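Local coordinates for PHO85 cyclin-10 (Saccharomyces cerevisiae, PDB 4KRD), which partners the cyclin-dependent kinase PHO85, forming a holoenzyme that phosphorylates and negatively regulates glycogen synthase GSY2 and so restrains glycogen accumulation, at residues Gln98-Val101 with Tyr102-Thr106; Ala140-Leu143 with Ser144-Leu148; Leu128-Lys131 with Glu132-Arg135. All blocks are in the same frame, centred on the assembly; numbering follows the deposited sequence.

Interaction 1: residues Gln98-Val101 with Tyr102-Thr106; sequences QPTV and YLVAT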
# COMPACT_ATOMS: atom_id res chain seq x y z
N GLN B 98 16.39 -8.29 -5.44
CA GLN B 98 16.95 -7.00 -5.82
C GLN B 98 17.57 -6.35 -4.61
O GLN B 98 17.22 -6.68 -3.48
CB GLN B 98 15.83 -6.09 -6.31
CG GLN B 98 15.29 -6.45 -7.67
CD GLN B 98 16.26 -6.10 -8.78
OE1 GLN B 98 16.96 -6.97 -9.31
NE2 GLN B 98 16.31 -4.82 -9.13
N PRO B 99 18.49 -5.40 -4.83
CA PRO B 99 19.14 -4.71 -3.71
C PRO B 99 18.13 -3.97 -2.84
O PRO B 99 18.37 -3.80 -1.64
CB PRO B 99 20.07 -3.71 -4.41
CG PRO B 99 20.33 -4.30 -5.75
CD PRO B 99 19.05 -4.99 -6.13
N THR B 100 17.03 -3.52 -3.44
CA THR B 100 15.97 -2.81 -2.72
C THR B 100 15.44 -3.61 -1.53
O THR B 100 15.03 -3.03 -0.52
CB THR B 100 14.79 -2.53 -3.66
OG1 THR B 100 15.27 -1.87 -4.84
CG2 THR B 100 13.76 -1.64 -2.97
N VAL B 101 15.44 -4.93 -1.65
CA VAL B 101 14.93 -5.78 -0.58
C VAL B 101 15.76 -5.62 0.70
O VAL B 101 15.22 -5.49 1.80
CB VAL B 101 14.84 -7.24 -1.04
CG1 VAL B 101 14.55 -8.17 0.14
CG2 VAL B 101 13.76 -7.37 -2.13
N TYR B 102 17.08 -5.60 0.53
CA TYR B 102 17.98 -5.47 1.66
C TYR B 102 18.06 -4.04 2.19
O TYR B 102 18.26 -3.84 3.39
CB TYR B 102 19.35 -6.06 1.29
CG TYR B 102 19.22 -7.50 0.86
CD1 TYR B 102 18.83 -8.47 1.78
CD2 TYR B 102 19.44 -7.89 -0.45
CE1 TYR B 102 18.69 -9.78 1.42
CE2 TYR B 102 19.30 -9.22 -0.83
CZ TYR B 102 18.93 -10.16 0.12
OH TYR B 102 18.78 -11.49 -0.21
N LEU B 103 17.89 -3.05 1.32
CA LEU B 103 17.85 -1.66 1.78
C LEU B 103 16.65 -1.44 2.69
O LEU B 103 16.76 -0.83 3.76
CB LEU B 103 17.81 -0.68 0.61
CG LEU B 103 18.92 -0.80 -0.44
CD1 LEU B 103 18.66 0.13 -1.63
CD2 LEU B 103 20.28 -0.52 0.19
N VAL B 104 15.50 -1.96 2.28
CA VAL B 104 14.30 -1.88 3.11
C VAL B 104 14.47 -2.70 4.40
O VAL B 104 14.07 -2.27 5.48
CB VAL B 104 13.02 -2.32 2.34
CG1 VAL B 104 11.86 -2.51 3.31
CG2 VAL B 104 12.63 -1.28 1.25
N ALA B 105 15.07 -3.88 4.27
CA ALA B 105 15.35 -4.71 5.44
C ALA B 105 16.21 -3.95 6.43
O ALA B 105 16.00 -4.02 7.66
CB ALA B 105 16.05 -6.01 5.02
N THR B 106 17.21 -3.24 5.91
CA THR B 106 18.10 -2.47 6.76
C THR B 106 17.34 -1.34 7.46
O THR B 106 17.53 -1.09 8.65
CB THR B 106 19.29 -1.89 5.98
OG1 THR B 106 20.02 -2.95 5.35
CG2 THR B 106 20.24 -1.11 6.92
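L103 folds back over the carbonyl of P99, and here the turn is packed closely. Its CG stands 3.3 Å from P99 O, because chi1 of -55° sets CG anti to the carbonyl carbon and beside the backbone N, turning the branch back toward the preceding turn. The same oxygen accepts the amide of L103 (N to O 3.1 Å) in the plane of the carbonyl; Y102 N adds only a weak, bent bond to it. One residue further on the scheme repeats: V104 N meets T100 O at 3.0 Å with an almost straight N-H (167°), while V104 CG2 leans against that oxygen at 3.5 Å. A105 N in turn bonds to V101 O. These are the i to i+4 bonds of a regular alpha-helix, the opening turns of helix 99-113 in the cyclin domain, which is packed between helices 36-54, 130-148 and 189-203. Y102 and T106 face the first of these, touching L40 and F43 respectively, while V104 meets both of the others. Inside the helix T106 doubles up on Y102 O, its OG1 at 2.8 Å and its backbone N arriving from opposite faces of the carbonyl plane. The N-terminal side is looser. P99 and Q98 are partly exposed; the CB of Q98 points away from the following turn, and its side chain does not touch residues 102-106. What remains of that residue's contact is its carbonyl, Q98 O, lying obliquely to the Y102 ring at 3.9 Å from CD2. T100, though buried, meets V104 only lightly, CG2 to CG2 4.4 Å, and its OG1 is hydrogen-bonded to the backbone of the other protein chain, probably the kinase.

Interaction 2: residues Ala140-Leu143 with Ser144-Leu148; sequences AVRL and STKLL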
# COMPACT_ATOMS: atom_id res chain seq x y z
N ALA B 140 13.13 -9.46 8.89
CA ALA B 140 13.32 -8.21 8.16
C ALA B 140 13.35 -8.44 6.66
O ALA B 140 12.82 -7.64 5.87
CB ALA B 140 14.58 -7.48 8.63
N VAL B 141 13.97 -9.54 6.24
CA VAL B 141 13.97 -9.86 4.82
C VAL B 141 12.56 -10.21 4.36
O VAL B 141 12.14 -9.75 3.32
CB VAL B 141 14.95 -11.00 4.45
CG1 VAL B 141 14.71 -11.47 3.01
CG2 VAL B 141 16.40 -10.53 4.66
N ARG B 142 11.84 -11.01 5.14
CA ARG B 142 10.53 -11.49 4.72
C ARG B 142 9.53 -10.35 4.64
O ARG B 142 8.79 -10.21 3.66
CB ARG B 142 10.03 -12.61 5.65
CG ARG B 142 8.64 -13.16 5.30
CD ARG B 142 8.60 -13.80 3.91
NE ARG B 142 7.39 -14.61 3.72
CZ ARG B 142 7.05 -15.17 2.57
NH1 ARG B 142 7.81 -15.00 1.50
NH2 ARG B 142 5.94 -15.90 2.49
N LEU B 143 9.53 -9.50 5.66
CA LEU B 143 8.63 -8.35 5.71
C LEU B 143 8.95 -7.40 4.57
O LEU B 143 8.06 -6.85 3.92
CB LEU B 143 8.76 -7.65 7.08
CG LEU B 143 7.53 -6.99 7.69
CD1 LEU B 143 6.30 -7.87 7.47
CD2 LEU B 143 7.73 -6.71 9.19
N SER B 144 10.24 -7.21 4.32
CA SER B 144 10.70 -6.34 3.25
C SER B 144 10.14 -6.77 1.89
O SER B 144 9.63 -5.93 1.14
CB SER B 144 12.24 -6.30 3.20
OG SER B 144 12.66 -5.64 2.02
N THR B 145 10.23 -8.06 1.57
CA THR B 145 9.72 -8.54 0.29
C THR B 145 8.21 -8.30 0.16
O THR B 145 7.72 -7.97 -0.92
CB THR B 145 10.01 -10.04 0.02
OG1 THR B 145 9.32 -10.86 0.98
CG2 THR B 145 11.52 -10.33 0.06
N LYS B 146 7.48 -8.43 1.27
CA LYS B 146 6.03 -8.26 1.26
C LYS B 146 5.61 -6.78 1.15
O LYS B 146 4.53 -6.48 0.64
CB LYS B 146 5.40 -8.92 2.49
CG LYS B 146 5.37 -10.43 2.40
CD LYS B 146 4.55 -11.10 3.49
CE LYS B 146 4.44 -12.60 3.24
NZ LYS B 146 3.67 -13.31 4.28
N LEU B 147 6.45 -5.88 1.66
CA LEU B 147 6.27 -4.44 1.47
C LEU B 147 6.56 -3.99 0.04
O LEU B 147 6.10 -2.93 -0.39
CB LEU B 147 7.20 -3.67 2.39
CG LEU B 147 6.88 -3.65 3.89
CD1 LEU B 147 8.07 -3.04 4.63
CD2 LEU B 147 5.63 -2.84 4.15
N LEU B 148 7.34 -4.78 -0.68
CA LEU B 148 7.93 -4.33 -1.96
C LEU B 148 7.40 -5.03 -3.20
O LEU B 148 7.18 -4.40 -4.24
CB LEU B 148 9.44 -4.54 -1.93
CG LEU B 148 10.28 -3.49 -1.23
CD1 LEU B 148 11.69 -4.02 -1.04
CD2 LEU B 148 10.28 -2.21 -2.04
O HOH W 1 9.83 -13.48 0.55
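R142 O is held by two donors that approach from the same face of its plane: T145 OG1 at 2.8 Å and, as the ordinary helical bond, K146 N at 3.3 Å. The hydroxyl gets there because chi1 of T145 is 65°, which places OG1 between the backbone N and the carbonyl carbon, turned back over the preceding turn. The same torsion puts CG2 anti to the carbonyl carbon and beside the backbone N, 3.4 Å from V141 O, the oxygen that accepts T145 N. Having given its proton to R142 O, OG1 takes one from water 1, 2.7 Å away; that water in turn accepts from R142 NH1, lying at the edge of the guanidinium and in its plane. A valine in place of T145 would probably leave water 1 without its acceptor here and R142 O with one donor fewer. Across the guanidinium, K146 reaches back as an extended chain and sets its CE over one face, 3.6 Å from R142 NE, so a methylene rather than the ammonium covers the group. The bend of R142 at chi2 (62°) turns its chain along the helix to meet it. R142 NH2 and K146 NZ are nonetheless 3.9 Å apart. The repulsion is probably offset by E173 of helix 166-180, whose OE2 makes salt bridges with both R142 NE and K146 NZ; H153 O receives R142 NH1. L147 N bonds to L143 O at 2.9 Å, but L148 N has only a weak bond to T145 O, near the end of helix 130-148. Two buried cations sharing one carboxylate imply that E173 is likely to stay charged; it joins helix 130-148 to helix 166-180, while K146 NZ also bonds to the backbone of the other protein chain.

Interaction 3: residues Leu128-Lys131 with Glu132-Arg135; sequences LQEK and EVHR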
# COMPACT_ATOMS: atom_id res chain seq x y z
N LEU B 128 20.13 -4.71 21.20
CA LEU B 128 20.20 -5.89 20.34
C LEU B 128 21.23 -6.87 20.91
O LEU B 128 22.35 -6.47 21.21
CB LEU B 128 20.66 -5.48 18.95
CG LEU B 128 20.80 -6.58 17.89
CD1 LEU B 128 19.51 -7.38 17.72
CD2 LEU B 128 21.24 -5.95 16.57
N GLN B 129 20.87 -8.15 21.03
CA GLN B 129 21.81 -9.21 21.44
C GLN B 129 22.13 -10.12 20.26
O GLN B 129 21.34 -10.22 19.32
CB GLN B 129 21.21 -10.09 22.53
CG GLN B 129 20.65 -9.37 23.74
CD GLN B 129 20.02 -10.36 24.71
OE1 GLN B 129 18.82 -10.62 24.66
NE2 GLN B 129 20.84 -10.93 25.60
N GLU B 130 23.28 -10.80 20.33
CA GLU B 130 23.70 -11.68 19.24
C GLU B 130 22.73 -12.83 19.04
O GLU B 130 22.53 -13.30 17.92
CB GLU B 130 25.11 -12.23 19.47
CG GLU B 130 25.66 -13.02 18.26
CD GLU B 130 25.94 -12.14 17.03
OE1 GLU B 130 26.84 -11.27 17.11
OE2 GLU B 130 25.28 -12.32 15.99
N LYS B 131 22.12 -13.29 20.13
CA LYS B 131 21.16 -14.38 20.03
C LYS B 131 19.84 -13.98 19.35
O LYS B 131 18.99 -14.83 19.08
CB LYS B 131 20.89 -14.99 21.41
CG LYS B 131 22.11 -15.66 22.02
CD LYS B 131 21.72 -16.79 22.96
CE LYS B 131 22.92 -17.66 23.31
NZ LYS B 131 22.49 -18.92 23.96
N GLU B 132 19.69 -12.69 19.06
CA GLU B 132 18.47 -12.18 18.40
C GLU B 132 18.68 -11.95 16.91
O GLU B 132 17.72 -11.77 16.15
CB GLU B 132 17.98 -10.91 19.09
CG GLU B 132 17.44 -11.18 20.50
CD GLU B 132 17.48 -9.98 21.44
OE1 GLU B 132 17.97 -8.90 21.04
OE2 GLU B 132 17.02 -10.12 22.60
N VAL B 133 19.94 -11.98 16.48
CA VAL B 133 20.29 -11.58 15.11
C VAL B 133 19.75 -12.50 14.00
O VAL B 133 19.23 -12.01 12.99
CB VAL B 133 21.81 -11.40 14.93
CG1 VAL B 133 22.15 -11.28 13.45
CG2 VAL B 133 22.29 -10.18 15.73
N HIS B 134 19.88 -13.81 14.19
CA HIS B 134 19.49 -14.76 13.15
C HIS B 134 18.00 -14.65 12.78
O HIS B 134 17.63 -14.58 11.60
CB HIS B 134 19.83 -16.18 13.62
CG HIS B 134 19.63 -17.23 12.57
ND1 HIS B 134 18.58 -18.13 12.61
CD2 HIS B 134 20.34 -17.53 11.46
CE1 HIS B 134 18.66 -18.93 11.57
NE2 HIS B 134 19.72 -18.59 10.85
N ARG B 135 17.15 -14.64 13.80
CA ARG B 135 15.71 -14.56 13.58
C ARG B 135 15.28 -13.17 13.13
O ARG B 135 14.28 -13.03 12.43
CB ARG B 135 14.95 -14.97 14.85
CG ARG B 135 15.03 -16.47 15.14
CD ARG B 135 14.21 -16.83 16.37
NE ARG B 135 14.20 -18.27 16.61
CZ ARG B 135 13.48 -18.87 17.55
NH1 ARG B 135 12.69 -18.16 18.34
NH2 ARG B 135 13.53 -20.19 17.69
O HOH W 2 21.10 -15.22 16.70
O HOH W 3 17.91 -15.22 16.48
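With CG anti to its carbonyl carbon (chi1 -69°) and the chain extended beyond it (chi2 156°), E132 swings its carboxylate back to Q129, where OE1 accepts the backbone N at 3.0 Å. The amide comes from above the carboxylate plane, 53° out of it, and the Y71 hydroxyl is hydrogen-bonded to the same oxygen. In the other direction E132 N returns a bond to Q129 O, also at 3.0 Å, so the two residues grip each other twice. A glutamate that accepts the main-chain N of the residue three before it forms one half of the capping box found at helix starts; here the return bond runs to a backbone oxygen instead of a side chain. The turn that begins helix 130-148 is not yet a regular alpha-helix. V133 N reaches E130 O at 3.2 Å in an i to i+3 bond, and water steps in where i to i+4 bonds would follow: water 2 donates to E130 O and accepts from H134 N, and water 3 does likewise between K131 O and R135 N. On the buried side L128 CD1 lies 4.4 Å from V133 CG2, a loose apolar touch completed by helix 36-54, whose L50 and L51 meet L128 and whose I47 meets V133. E130, exposed but also touching L51, is bent at its second torsion and crosses V133 obliquely, with OE2 3.7 Å from V133 CG2.

Overall arrangement
Interactions 2 and 3 sit on one helix, 130-148, the latter at its water-bridged start and the former at its far end, with centres about 18 Å apart and nearest atoms about 5 Å apart. Interaction 1 begins helix 99-113, which runs beside the end of that helix: its centre is about 8 Å from that of interaction 2, and S144 OG probably hydrogen-bonds V101 O at 2.6 Å, with L148 CD1 packed on V104 CG2 at 3.7 Å. Interaction 3 lies on the opposite side of the chain's centre from interaction 1, their centres about 19 Å apart. Interactions 1 and 2 touch the other protein chain, probably PHO85; interaction 3 does not.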